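Local atomic coordinates of Phenylalanine/tyrosine ammonia-lyase (Rhodosporidium toruloides, PDB entry 1Y2M), a protein that catalyses the non-oxidative deamination of L-phenylalanine to trans-cinnamic acid and of L-tyrosine to p-coumaric acid, the committing step of phenylpropanoid pathways. Residues D71-A76 against A279-H284; A133-Q138 against P217-A222; N158-E163 against V203-T208; T272-S277 against L505-A510; T421-R426 against N486-H491. All blocks are in the same frame, centred on the assembly; numbering follows the deposited sequence.

Overall arrangement
All five contacts belong to the aromatic amino acid lyase region of one largely helical chain. Contacts 1 and 4 share helix 273-303, with centres about 12 Å apart, and contact 4 pairs its start with that of helix 506-560. The centre of contact 5 is also about 12 Å from that of contact 4, and Ser509 joins the two by reaching Glu423 and Arg426. The centres of contacts 3 and 2 lie about 11 and about 17 Å from that of contact 4. Along the chain, contact 3 falls between the segments of contact 2, contact 5 between those of contact 4, while contacts 1 and 4 interleave. Distant parts of the chain thus meet; contacts 2, 3 and 5 touch other subunits more extensively.

Contact 1. Residues D71-A76 against A279-H284; sequences DVVSAA and ATLALH
Behind Val72 and Val73, which meet Thr280 and His284 across the interface, Asp71 O is gripped by two donors, Ala75 N and Ser74 OG; the serine oxygen comes to 2.6 Å from Asp71 O. This belongs to the side of helix 69-77 turned from its partner, and the interface itself is apolar helix-helix packing within the helical body of the ammonia-lyase fold. The short helix lies across the long helix 273-303 at a signed crossing angle of -107°, with segment axes 9.7 Å apart at closest approach.

Val73 carries the centre of the contact with both methyls. Its CG1, anti to the backbone N (chi1 175°), stands over one face of the His284 ring, 4.1 Å from the ring centroid and displaced toward the rim, a CH-pi contact. CG2 takes the other branch, touching His284 CD2 at 3.8 Å and Leu281 CD2 at 4.0 Å. An alanine here would probably uncover this part of the imidazole face and open a gap beside Leu281, since both branches that make these contacts would be gone.

On one flank, Val72 CG1 meets the methyl CG2 of Thr280; the threonine hydroxyl is held instead by Ala276 O, one turn back in its own helix. Helix 162-176 packs against the pair as well, with Ile171 on Val72 and Val164 on Leu281. On the other flank, Leu281 reaches across with its CD2 branch, and Ala76 CB meets that methyl at 4.1 Å.

Contact 2. Residues A133-Q138 against P217-A222; sequences ALLEHQ and PLSYIA
Leu135 and Ser219 bring their CA atoms to 5.7 Å where helices 125-138 and 215-225 cross, with segment axes 9.1 Å apart at a signed angle of -124°. Ser219 and Ala222 offer small side chains to Leu135 and Gln138. Leu135 reaches over with CD2, which meets Ala222 CB at 4.0 Å and Ser219 CB at 4.1 Å. Ser219 packs on Gln138, its OG lying 3.1 Å from Gln138 CB; the hydroxyl has its hydrogen-bond partner in Leu215 O, one turn back.

Gln138 CG, anti to the carbonyl carbon (chi1 -71°), lies over one face of the neighbouring His137 ring. That ring is fixed in turn by ND1, which donates in the ring plane to Ala133 O over 3.1 Å at a nearly straight 175°, and it meets Tyr465 of the second subunit. The Gln138 side chain is about 7 Å from that of Glu496, a cinnamate-binding residue, which puts the crossing probably just outside the cinnamate site. Helix 264-269 lies against both partners, with Val269 touching Leu135 and Ser219, and Leu268 touching Ala222.

Contact 3. Residues N158-E163 against V203-T208; sequences NSLPLE and VPLRGT
Leu160 N donates to Val203 O at 2.8 Å, nearly along the C=O axis, and Leu205 N donates to Asn158 O at 2.9 Å from above that carbonyl's plane. These two bonds enclose Ser159 and Pro204 as a non-hydrogen-bonded antiparallel pair, with CA atoms 4.4 Å apart. The proline fits this place, for a residue here need offer no N-H to the partner. Ser159 CA adds a CA-H...O contact of 3.2 Å to Val203 O.

Water carries the pairing outward. One molecule links Leu160 O with Val203 N beyond the direct bonds; at the other end a second joins Asn158 OD1 to Arg206 NH1. Asn158 OD1 and Arg206 NH1 are 3.9 Å apart, the amide and guanidinium planes turned by 66°, and the water bridges that distance. Both side chains also face the second subunit: Arg206 forms salt bridges to Glu480 and Glu515 of that subunit, and Asn158 ND2 bonds Tyr699 of that subunit.

The packing centres on Leu160, whose CG lies 3.7 Å from Pro204 O while its two methyls part company. CD1 touches Val203 CG1 at 3.7 Å, and CD2 meets Leu205 CD1 at 3.8 Å.

The arrangement is an isolated antiparallel beta bridge. It ties the turn that precedes helix 162-176 to the loop following strand 200-201, a loop that continues to Ala211 and Gly213, the residues of the imidazolinone cross-link.

Contact 4. Residues T272-S277 against L505-A510; sequences TAVSAS and LALISA
Ser275 and Leu507 bring their CA atoms to 4.5 Å where the first turns of helices 273-303 and 506-560 run side by side. The segment axes are 8.6 Å apart and diverge by only 22°, so the two helices start in nearly the same direction.

Small side chains permit this closeness. Ser275 CB rests 3.6 Å from Ala506 CB and 3.8 Å from Leu507 N, putting it almost against the backbone of the other helix. Leu507 turns its CG anti to the backbone N (chi1 -175°), and its terminal methyls come nearer the partner: CD1 lies 4.0 Å from Ser275 CA, and both CD1 and CD2 touch Val274 CG1. The valine thus presents one methyl to the fork of the leucine. Ser275 has two conformers, so the place of its OG is not relied on here.

The next shell is partly apolar. Val274 also packs on Leu160, Pro217 and Leu218, while Val418 and Ala419 of helix 416-443 lie on Ala506. Polar groups fix the helix starts: Ser275 N bonds Asp214 OD2, and Leu507 N bonds Ser210 OG.

Ser210 and Asp214 flank Ala211 and Gly213, the ends of the imidazolinone cross-link. The chain segment that forms the imidazolinone in the mature enzyme is therefore tied to N-H groups in the first turns of both helices. With their positive ends side by side, the two helices would probably favour negative charge nearby, such as that of Asp214.

Contact 5. Residues T421-R426 against N486-H491; sequences TMEKTR and NPVTTH
Glu423 and Thr489 reach toward each other tip to tip, the glutamate bent at chi2 (-75°), which swings its CD round on the way to the loop 486-491. Thr489 N and Thr489 OG1 both approach OE1 from the same face of the carboxylate, the hydroxyl at 2.7 Å from Glu423 OE1 and the amide at 2.9 Å. The other oxygen has different partners: Val488 N donates to the syn lone pair of Glu423 OE2 at 3.2 Å, and Arg426 NH1 meets OE2 from above the carboxylate plane in a salt bridge of 2.9 Å.

Arg426 is bent at chi3 (55°), which places NE, the atom that bonds Leu484 O; its guanidinium meets the loop edge-on. NH1 donates almost straight to Asn486 O at 3.0 Å. Ser509 bonds both Glu423 OE2 and Arg426 NH2. A leucine in place of Glu423 would probably deprive Thr489 N and Val488 N of their acceptor and leave the buried Arg426 charge without its mate.

This buried pair on helix 416-443 holds the loop between helices 468-484 and 506-560, where Pro487 also packs on Asn486 of the third subunit. Sharing the loop's polar groups is likely to stabilise both ionised forms.

Contact 1. Residues D71-A76 against A279-H284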
# COMPACT_ATOMS: atom_id res chain seq x y z
N ASP B 71 -0.39 -22.11 -25.83
CA ASP B 71 -0.62 -21.72 -27.23
C ASP B 71 -0.46 -20.22 -27.36
O ASP B 71 0.18 -19.73 -28.31
CB ASP B 71 -2.04 -22.01 -27.64
CG ASP B 71 -2.36 -23.47 -27.85
OD1 ASP B 71 -1.46 -24.26 -28.26
OD2 ASP B 71 -3.58 -23.82 -27.69
N VAL B 72 -1.05 -19.47 -26.40
CA VAL B 72 -0.97 -17.99 -26.45
C VAL B 72 0.48 -17.53 -26.43
O VAL B 72 0.93 -16.72 -27.25
CB VAL B 72 -1.78 -17.34 -25.31
CG1 VAL B 72 -1.44 -15.86 -25.19
CG2 VAL B 72 -3.30 -17.56 -25.48
N VAL B 73 1.24 -18.10 -25.50
CA VAL B 73 2.67 -17.74 -25.39
C VAL B 73 3.40 -18.11 -26.69
O VAL B 73 4.23 -17.35 -27.17
CB VAL B 73 3.32 -18.42 -24.19
CG1 VAL B 73 4.86 -18.11 -24.17
CG2 VAL B 73 2.70 -17.93 -22.90
N SER B 74 3.11 -19.28 -27.26
CA SER B 74 3.78 -19.66 -28.52
C SER B 74 3.54 -18.67 -29.65
O SER B 74 4.45 -18.33 -30.41
CB SER B 74 3.41 -21.06 -28.97
OG SER B 74 2.03 -21.22 -29.29
N ALA B 75 2.31 -18.17 -29.75
CA ALA B 75 1.97 -17.19 -30.81
C ALA B 75 2.59 -15.83 -30.47
O ALA B 75 3.11 -15.16 -31.34
CB ALA B 75 0.48 -17.06 -30.91
N ALA B 76 2.53 -15.43 -29.21
CA ALA B 76 3.02 -14.11 -28.80
C ALA B 76 4.54 -13.98 -28.91
O ALA B 76 5.05 -12.97 -29.41
CB ALA B 76 2.62 -13.79 -27.38
N ALA B 279 -1.32 -10.67 -19.04
CA ALA B 279 -1.52 -11.53 -17.90
C ALA B 279 -1.08 -12.97 -18.16
O ALA B 279 -0.51 -13.62 -17.28
CB ALA B 279 -2.97 -11.45 -17.41
N THR B 280 -1.38 -13.50 -19.34
CA THR B 280 -0.96 -14.86 -19.69
C THR B 280 0.55 -14.97 -19.72
O THR B 280 1.12 -15.91 -19.16
CB THR B 280 -1.54 -15.28 -21.06
OG1 THR B 280 -2.97 -15.37 -20.98
CG2 THR B 280 -0.94 -16.58 -21.45
N LEU B 281 1.23 -13.99 -20.33
CA LEU B 281 2.68 -13.98 -20.36
C LEU B 281 3.25 -13.90 -18.95
O LEU B 281 4.24 -14.60 -18.63
CB LEU B 281 3.15 -12.83 -21.24
CG LEU B 281 2.73 -13.05 -22.71
CD1 LEU B 281 2.82 -11.73 -23.43
CD2 LEU B 281 3.63 -14.08 -23.41
N ALA B 282 2.65 -13.06 -18.12
CA ALA B 282 3.13 -12.88 -16.75
C ALA B 282 2.93 -14.14 -15.90
O ALA B 282 3.80 -14.54 -15.11
CB ALA B 282 2.49 -11.68 -16.13
N LEU B 283 1.79 -14.81 -16.09
CA LEU B 283 1.56 -16.04 -15.35
C LEU B 283 2.50 -17.15 -15.77
O LEU B 283 3.07 -17.86 -14.94
CB LEU B 283 0.13 -16.49 -15.52
CG LEU B 283 -0.19 -17.77 -14.71
CD1 LEU B 283 0.06 -17.59 -13.23
CD2 LEU B 283 -1.63 -18.18 -14.94
N HIS B 284 2.69 -17.29 -17.09
CA HIS B 284 3.70 -18.22 -17.61
C HIS B 284 5.06 -18.00 -16.92
O HIS B 284 5.67 -18.96 -16.41
CB HIS B 284 3.80 -18.04 -19.12
CG HIS B 284 4.95 -18.73 -19.78
ND1 HIS B 284 6.24 -18.23 -19.75
CD2 HIS B 284 4.99 -19.84 -20.57
CE1 HIS B 284 7.02 -19.03 -20.47
NE2 HIS B 284 6.29 -20.01 -20.97

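Contact 2. Residues A133-Q138 against P217-A222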
# COMPACT_ATOMS: atom_id res chain seq x y z
N ALA B 133 -15.95 7.19 -35.81
CA ALA B 133 -16.08 7.98 -34.54
C ALA B 133 -15.66 7.17 -33.33
O ALA B 133 -15.12 7.73 -32.37
CB ALA B 133 -17.49 8.50 -34.33
N LEU B 134 -15.94 5.87 -33.33
CA LEU B 134 -15.48 5.03 -32.24
C LEU B 134 -13.96 5.01 -32.12
O LEU B 134 -13.39 5.22 -31.01
CB LEU B 134 -16.03 3.61 -32.38
CG LEU B 134 -17.53 3.50 -32.23
CD1 LEU B 134 -17.99 2.03 -32.51
CD2 LEU B 134 -18.04 3.98 -30.84
N LEU B 135 -13.29 4.81 -33.26
CA LEU B 135 -11.81 4.75 -33.24
C LEU B 135 -11.26 6.11 -32.93
O LEU B 135 -10.28 6.25 -32.23
CB LEU B 135 -11.22 4.28 -34.59
CG LEU B 135 -11.50 2.85 -35.04
CD1 LEU B 135 -10.63 2.48 -36.22
CD2 LEU B 135 -11.35 1.88 -33.91
N GLU B 136 -11.84 7.14 -33.54
CA GLU B 136 -11.31 8.49 -33.40
C GLU B 136 -10.99 8.81 -31.92
O GLU B 136 -9.88 9.22 -31.57
CB GLU B 136 -12.27 9.54 -33.93
CG GLU B 136 -11.85 11.03 -33.69
CD GLU B 136 -12.90 12.04 -34.11
OE1 GLU B 136 -14.07 11.69 -34.18
OE2 GLU B 136 -12.58 13.22 -34.38
N HIS B 137 -12.01 8.68 -31.06
CA HIS B 137 -11.86 9.11 -29.66
C HIS B 137 -10.95 8.19 -28.83
O HIS B 137 -10.43 8.61 -27.79
CB HIS B 137 -13.22 9.33 -29.00
CG HIS B 137 -13.91 8.08 -28.52
ND1 HIS B 137 -14.70 7.30 -29.35
CD2 HIS B 137 -13.99 7.52 -27.29
CE1 HIS B 137 -15.18 6.28 -28.66
NE2 HIS B 137 -14.78 6.40 -27.41
N GLN B 138 -10.78 6.93 -29.28
CA GLN B 138 -9.98 5.97 -28.57
C GLN B 138 -8.50 5.98 -28.96
O GLN B 138 -7.68 5.44 -28.19
CB GLN B 138 -10.57 4.57 -28.73
CG GLN B 138 -11.89 4.37 -27.95
CD GLN B 138 -11.68 4.40 -26.44
OE1 GLN B 138 -10.58 4.19 -25.95
NE2 GLN B 138 -12.76 4.74 -25.68
N PRO B 217 -6.10 0.50 -26.35
CA PRO B 217 -5.13 -0.32 -27.11
C PRO B 217 -5.75 -1.18 -28.22
O PRO B 217 -5.19 -1.32 -29.32
CB PRO B 217 -4.50 -1.20 -26.04
CG PRO B 217 -5.40 -1.17 -24.88
CD PRO B 217 -6.02 0.20 -24.91
N LEU B 218 -6.93 -1.73 -27.96
CA LEU B 218 -7.61 -2.50 -28.99
C LEU B 218 -8.00 -1.58 -30.17
O LEU B 218 -8.05 -2.03 -31.32
CB LEU B 218 -8.85 -3.19 -28.44
CG LEU B 218 -8.52 -4.39 -27.52
CD1 LEU B 218 -9.74 -4.95 -26.90
CD2 LEU B 218 -7.89 -5.52 -28.28
N SER B 219 -8.31 -0.32 -29.90
CA SER B 219 -8.57 0.64 -30.99
C SER B 219 -7.36 0.85 -31.87
O SER B 219 -7.51 1.01 -33.06
CB SER B 219 -9.09 1.98 -30.47
OG SER B 219 -10.40 1.75 -29.89
N TYR B 220 -6.17 0.86 -31.28
CA TYR B 220 -4.95 0.96 -32.09
C TYR B 220 -4.81 -0.25 -33.00
O TYR B 220 -4.42 -0.10 -34.16
CB TYR B 220 -3.70 1.21 -31.26
CG TYR B 220 -3.57 2.63 -30.78
CD1 TYR B 220 -2.78 3.52 -31.45
CD2 TYR B 220 -4.27 3.09 -29.68
CE1 TYR B 220 -2.72 4.83 -31.07
CE2 TYR B 220 -4.19 4.41 -29.26
CZ TYR B 220 -3.41 5.27 -29.96
OH TYR B 220 -3.35 6.60 -29.58
N ILE B 221 -5.13 -1.44 -32.49
CA ILE B 221 -5.09 -2.63 -33.34
C ILE B 221 -6.09 -2.54 -34.49
O ILE B 221 -5.74 -2.78 -35.66
CB ILE B 221 -5.29 -3.89 -32.49
CG1 ILE B 221 -4.05 -4.10 -31.64
CG2 ILE B 221 -5.56 -5.10 -33.32
CD1 ILE B 221 -4.23 -5.05 -30.43
N ALA B 222 -7.30 -2.12 -34.20
CA ALA B 222 -8.32 -1.98 -35.20
C ALA B 222 -7.98 -0.92 -36.25
O ALA B 222 -8.19 -1.09 -37.44
CB ALA B 222 -9.63 -1.62 -34.54

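Contact 3. Residues N158-E163 against V203-T208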
# COMPACT_ATOMS: atom_id res chain seq x y z
N ASN B 158 7.12 4.14 -23.99
CA ASN B 158 5.67 4.45 -23.91
C ASN B 158 4.76 3.60 -24.81
O ASN B 158 3.62 3.98 -25.03
CB ASN B 158 5.43 5.93 -24.21
CG ASN B 158 5.77 6.80 -23.02
OD1 ASN B 158 5.65 6.32 -21.89
ND2 ASN B 158 6.16 8.05 -23.25
N SER B 159 5.30 2.51 -25.32
CA SER B 159 4.51 1.56 -26.13
C SER B 159 4.47 0.20 -25.52
O SER B 159 5.34 -0.19 -24.74
CB SER B 159 5.11 1.44 -27.53
OG SER B 159 6.34 0.74 -27.51
N LEU B 160 3.41 -0.52 -25.83
CA LEU B 160 3.22 -1.85 -25.30
C LEU B 160 4.26 -2.78 -25.96
O LEU B 160 4.57 -2.68 -27.17
CB LEU B 160 1.84 -2.43 -25.59
CG LEU B 160 0.65 -2.08 -24.73
CD1 LEU B 160 -0.59 -2.69 -25.40
CD2 LEU B 160 0.84 -2.56 -23.29
N PRO B 161 4.80 -3.72 -25.16
CA PRO B 161 5.69 -4.69 -25.76
C PRO B 161 5.07 -5.43 -26.95
O PRO B 161 3.89 -5.79 -26.92
CB PRO B 161 5.94 -5.68 -24.62
CG PRO B 161 5.76 -4.84 -23.37
CD PRO B 161 4.67 -3.91 -23.71
N LEU B 162 5.91 -5.72 -27.93
CA LEU B 162 5.43 -6.34 -29.17
C LEU B 162 4.73 -7.70 -28.83
O LEU B 162 3.69 -8.05 -29.39
CB LEU B 162 6.57 -6.52 -30.20
CG LEU B 162 7.21 -5.17 -30.59
CD1 LEU B 162 8.36 -5.53 -31.53
CD2 LEU B 162 6.21 -4.26 -31.22
N GLU B 163 5.31 -8.46 -27.90
CA GLU B 163 4.74 -9.78 -27.57
C GLU B 163 3.32 -9.65 -27.00
O GLU B 163 2.46 -10.51 -27.22
CB GLU B 163 5.63 -10.59 -26.59
CG GLU B 163 5.88 -9.96 -25.25
CD GLU B 163 6.67 -10.82 -24.26
OE1 GLU B 163 7.55 -11.56 -24.71
OE2 GLU B 163 6.41 -10.81 -23.02
N VAL B 203 1.32 0.48 -30.02
CA VAL B 203 0.17 0.82 -29.21
C VAL B 203 0.68 1.48 -27.94
O VAL B 203 1.66 1.04 -27.37
CB VAL B 203 -0.57 -0.51 -28.84
CG1 VAL B 203 -1.79 -0.27 -27.94
CG2 VAL B 203 -0.95 -1.33 -30.07
N PRO B 204 0.03 2.56 -27.50
CA PRO B 204 0.46 3.18 -26.24
C PRO B 204 0.43 2.21 -25.06
O PRO B 204 -0.47 1.39 -24.94
CB PRO B 204 -0.59 4.30 -26.03
CG PRO B 204 -1.08 4.60 -27.42
CD PRO B 204 -1.11 3.26 -28.11
N LEU B 205 1.35 2.40 -24.13
CA LEU B 205 1.48 1.57 -22.93
C LEU B 205 0.31 1.83 -22.02
O LEU B 205 -0.26 0.94 -21.37
CB LEU B 205 2.73 1.95 -22.16
CG LEU B 205 3.02 1.18 -20.88
CD1 LEU B 205 3.09 -0.30 -21.14
CD2 LEU B 205 4.30 1.64 -20.29
N ARG B 206 -0.03 3.11 -21.91
CA ARG B 206 -1.02 3.57 -20.93
C ARG B 206 -2.26 4.20 -21.54
O ARG B 206 -2.24 4.73 -22.66
CB ARG B 206 -0.37 4.57 -19.96
CG ARG B 206 0.78 4.06 -19.19
CD ARG B 206 1.24 5.10 -18.14
NE ARG B 206 2.28 4.64 -17.24
CZ ARG B 206 3.58 4.86 -17.39
NH1 ARG B 206 4.07 5.53 -18.43
NH2 ARG B 206 4.43 4.49 -16.44
N GLY B 207 -3.33 4.21 -20.73
CA GLY B 207 -4.54 4.89 -21.08
C GLY B 207 -5.81 4.09 -20.90
O GLY B 207 -6.87 4.68 -20.92
N THR B 208 -5.69 2.76 -20.77
CA THR B 208 -6.88 1.95 -20.54
C THR B 208 -7.09 1.70 -19.04
O THR B 208 -6.12 1.58 -18.27
CB THR B 208 -6.83 0.62 -21.28
OG1 THR B 208 -8.09 -0.05 -21.11
CG2 THR B 208 -5.73 -0.27 -20.77
O HOH W 1 1.39 5.72 -23.24
O HOH W 2 3.21 5.48 -21.12
O HOH W 3 3.19 -1.60 -29.34

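Contact 4. Residues T272-S277 against L505-A510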
# COMPACT_ATOMS: atom_id res chain seq x y z
N THR B 272 -11.21 -7.86 -23.53
CA THR B 272 -10.20 -7.99 -22.51
C THR B 272 -8.89 -8.56 -23.08
O THR B 272 -7.99 -8.94 -22.34
CB THR B 272 -10.67 -8.88 -21.35
OG1 THR B 272 -10.73 -10.25 -21.79
CG2 THR B 272 -12.02 -8.44 -20.84
N ALA B 273 -8.75 -8.60 -24.40
CA ALA B 273 -7.61 -9.31 -25.00
C ALA B 273 -6.24 -8.81 -24.63
O ALA B 273 -5.28 -9.56 -24.61
CB ALA B 273 -7.76 -9.40 -26.50
N VAL B 274 -6.09 -7.50 -24.40
CA VAL B 274 -4.76 -6.96 -24.17
C VAL B 274 -4.32 -7.31 -22.75
O VAL B 274 -3.23 -7.84 -22.54
CB VAL B 274 -4.74 -5.47 -24.41
CG1 VAL B 274 -3.36 -4.90 -24.10
CG2 VAL B 274 -5.21 -5.14 -25.86
N SER B 275 -5.18 -7.06 -21.77
CA SER B 275 -4.84 -7.46 -20.40
C SER B 275 -4.72 -8.98 -20.27
O SER B 275 -3.81 -9.47 -19.59
CB SER B 275 -5.87 -6.93 -19.42
OG SER B 275 -7.16 -7.30 -19.84
N ALA B 276 -5.60 -9.73 -20.92
CA ALA B 276 -5.47 -11.20 -20.90
C ALA B 276 -4.13 -11.65 -21.52
O ALA B 276 -3.48 -12.61 -21.06
CB ALA B 276 -6.63 -11.85 -21.60
N SER B 277 -3.75 -11.01 -22.62
CA SER B 277 -2.47 -11.34 -23.23
C SER B 277 -1.32 -11.11 -22.24
O SER B 277 -0.50 -11.99 -21.95
CB SER B 277 -2.23 -10.47 -24.44
OG SER B 277 -0.93 -10.76 -24.91
N LEU B 505 -8.92 -2.25 -14.10
CA LEU B 505 -7.50 -1.88 -14.06
C LEU B 505 -6.56 -3.09 -14.32
O LEU B 505 -5.37 -3.09 -13.93
CB LEU B 505 -7.14 -1.19 -12.73
CG LEU B 505 -7.98 0.03 -12.39
CD1 LEU B 505 -7.56 0.49 -10.99
CD2 LEU B 505 -7.72 1.08 -13.49
N ALA B 506 -7.07 -4.07 -15.09
CA ALA B 506 -6.31 -5.31 -15.29
C ALA B 506 -4.98 -5.04 -15.98
O ALA B 506 -3.99 -5.67 -15.62
CB ALA B 506 -7.11 -6.31 -16.09
N LEU B 507 -4.95 -4.19 -17.01
CA LEU B 507 -3.70 -4.03 -17.76
C LEU B 507 -2.62 -3.39 -16.88
O LEU B 507 -1.43 -3.74 -16.95
CB LEU B 507 -3.88 -3.24 -19.06
CG LEU B 507 -2.58 -3.20 -19.87
CD1 LEU B 507 -2.03 -4.59 -20.32
CD2 LEU B 507 -2.80 -2.32 -21.07
N ILE B 508 -3.05 -2.40 -16.10
CA ILE B 508 -2.10 -1.74 -15.15
C ILE B 508 -1.59 -2.79 -14.14
O ILE B 508 -0.39 -2.90 -13.85
CB ILE B 508 -2.69 -0.55 -14.44
CG1 ILE B 508 -3.14 0.54 -15.43
CG2 ILE B 508 -1.67 0.06 -13.45
CD1 ILE B 508 -4.06 1.59 -14.79
N SER B 509 -2.52 -3.56 -13.61
CA SER B 509 -2.10 -4.63 -12.69
C SER B 509 -1.11 -5.60 -13.39
O SER B 509 -0.07 -5.96 -12.79
CB SER B 509 -3.32 -5.38 -12.12
OG SER B 509 -2.89 -6.18 -11.03
N ALA B 510 -1.42 -6.02 -14.63
CA ALA B 510 -0.56 -6.94 -15.39
C ALA B 510 0.86 -6.38 -15.58
O ALA B 510 1.89 -7.08 -15.51
CB ALA B 510 -1.20 -7.31 -16.67

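Contact 5. Residues T421-R426 against N486-H491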
# COMPACT_ATOMS: atom_id res chain seq x y z
N THR B 421 -6.24 -12.22 -11.16
CA THR B 421 -5.09 -13.10 -11.27
C THR B 421 -3.80 -12.34 -11.05
O THR B 421 -2.81 -12.85 -10.48
CB THR B 421 -5.01 -13.84 -12.63
OG1 THR B 421 -4.75 -12.95 -13.72
CG2 THR B 421 -6.33 -14.59 -12.88
N MSE B 422 -3.78 -11.12 -11.55
CA MSE B 422 -2.53 -10.31 -11.49
C MSE B 422 -2.23 -9.79 -10.08
O MSE B 422 -1.09 -9.75 -9.64
CB MSE B 422 -2.62 -9.20 -12.48
CG MSE B 422 -2.55 -9.69 -13.92
SE MSE B 422 -0.83 -10.60 -14.34
CE MSE B 422 -1.26 -12.51 -14.06
N GLU B 423 -3.28 -9.38 -9.37
CA GLU B 423 -3.11 -8.87 -7.97
C GLU B 423 -2.51 -10.02 -7.16
O GLU B 423 -1.49 -9.82 -6.47
CB GLU B 423 -4.44 -8.41 -7.38
CG GLU B 423 -5.13 -7.27 -8.11
CD GLU B 423 -4.52 -5.90 -7.89
OE1 GLU B 423 -5.06 -5.17 -7.05
OE2 GLU B 423 -3.59 -5.52 -8.60
N LYS B 424 -3.14 -11.20 -7.23
CA LYS B 424 -2.70 -12.37 -6.45
C LYS B 424 -1.30 -12.83 -6.84
O LYS B 424 -0.45 -13.17 -5.99
CB LYS B 424 -3.66 -13.57 -6.60
CG LYS B 424 -5.09 -13.32 -6.18
CD LYS B 424 -6.10 -14.35 -6.83
CE LYS B 424 -5.49 -15.74 -6.95
NZ LYS B 424 -4.52 -16.04 -8.09
N THR B 425 -1.03 -12.83 -8.14
CA THR B 425 0.29 -13.29 -8.58
C THR B 425 1.36 -12.32 -8.08
O THR B 425 2.46 -12.76 -7.70
CB THR B 425 0.30 -13.47 -10.10
OG1 THR B 425 -0.68 -14.46 -10.46
CG2 THR B 425 1.71 -13.85 -10.65
N ARG B 426 1.10 -11.00 -8.08
CA ARG B 426 2.17 -10.06 -7.71
C ARG B 426 2.51 -10.19 -6.22
O ARG B 426 3.67 -10.06 -5.79
CB ARG B 426 1.71 -8.65 -8.06
CG ARG B 426 2.86 -7.67 -8.09
CD ARG B 426 2.50 -6.34 -8.73
NE ARG B 426 1.34 -5.67 -8.14
CZ ARG B 426 0.07 -5.68 -8.61
NH1 ARG B 426 -0.86 -4.99 -7.97
NH2 ARG B 426 -0.30 -6.35 -9.68
N ASN B 486 1.55 -4.13 -3.48
CA ASN B 486 0.31 -3.45 -3.11
C ASN B 486 -0.67 -3.52 -4.25
O ASN B 486 -0.27 -3.56 -5.42
CB ASN B 486 0.54 -1.99 -2.71
CG ASN B 486 1.39 -1.88 -1.46
OD1 ASN B 486 1.07 -2.53 -0.44
ND2 ASN B 486 2.50 -1.13 -1.56
N PRO B 487 -1.97 -3.59 -3.93
CA PRO B 487 -2.93 -3.74 -5.03
C PRO B 487 -3.11 -2.48 -5.87
O PRO B 487 -3.01 -1.36 -5.37
CB PRO B 487 -4.24 -4.05 -4.31
CG PRO B 487 -4.09 -3.51 -2.93
CD PRO B 487 -2.61 -3.67 -2.60
N VAL B 488 -3.33 -2.69 -7.17
CA VAL B 488 -3.75 -1.62 -8.05
C VAL B 488 -5.25 -1.45 -8.04
O VAL B 488 -5.76 -0.32 -8.16
CB VAL B 488 -3.29 -1.97 -9.49
CG1 VAL B 488 -3.99 -1.18 -10.60
CG2 VAL B 488 -1.76 -1.88 -9.61
N THR B 489 -5.99 -2.53 -7.78
CA THR B 489 -7.43 -2.52 -7.93
C THR B 489 -8.25 -1.75 -6.90
O THR B 489 -9.44 -1.51 -7.10
CB THR B 489 -7.97 -3.92 -8.06
OG1 THR B 489 -7.67 -4.66 -6.87
CG2 THR B 489 -7.43 -4.60 -9.27
N THR B 490 -7.60 -1.27 -5.85
CA THR B 490 -8.22 -0.36 -4.89
C THR B 490 -8.14 1.11 -5.33
O THR B 490 -8.52 2.01 -4.55
CB THR B 490 -7.49 -0.47 -3.54
OG1 THR B 490 -6.08 -0.31 -3.74
CG2 THR B 490 -7.77 -1.82 -2.89
N HIS B 491 -7.63 1.35 -6.53
CA HIS B 491 -7.42 2.73 -7.04
C HIS B 491 -8.36 3.09 -8.20
O HIS B 491 -8.10 4.03 -8.96
CB HIS B 491 -5.95 2.95 -7.41
CG HIS B 491 -5.09 2.86 -6.20
ND1 HIS B 491 -5.03 3.89 -5.30
CD2 HIS B 491 -4.33 1.85 -5.69
CE1 HIS B 491 -4.25 3.54 -4.29
NE2 HIS B 491 -3.86 2.29 -4.47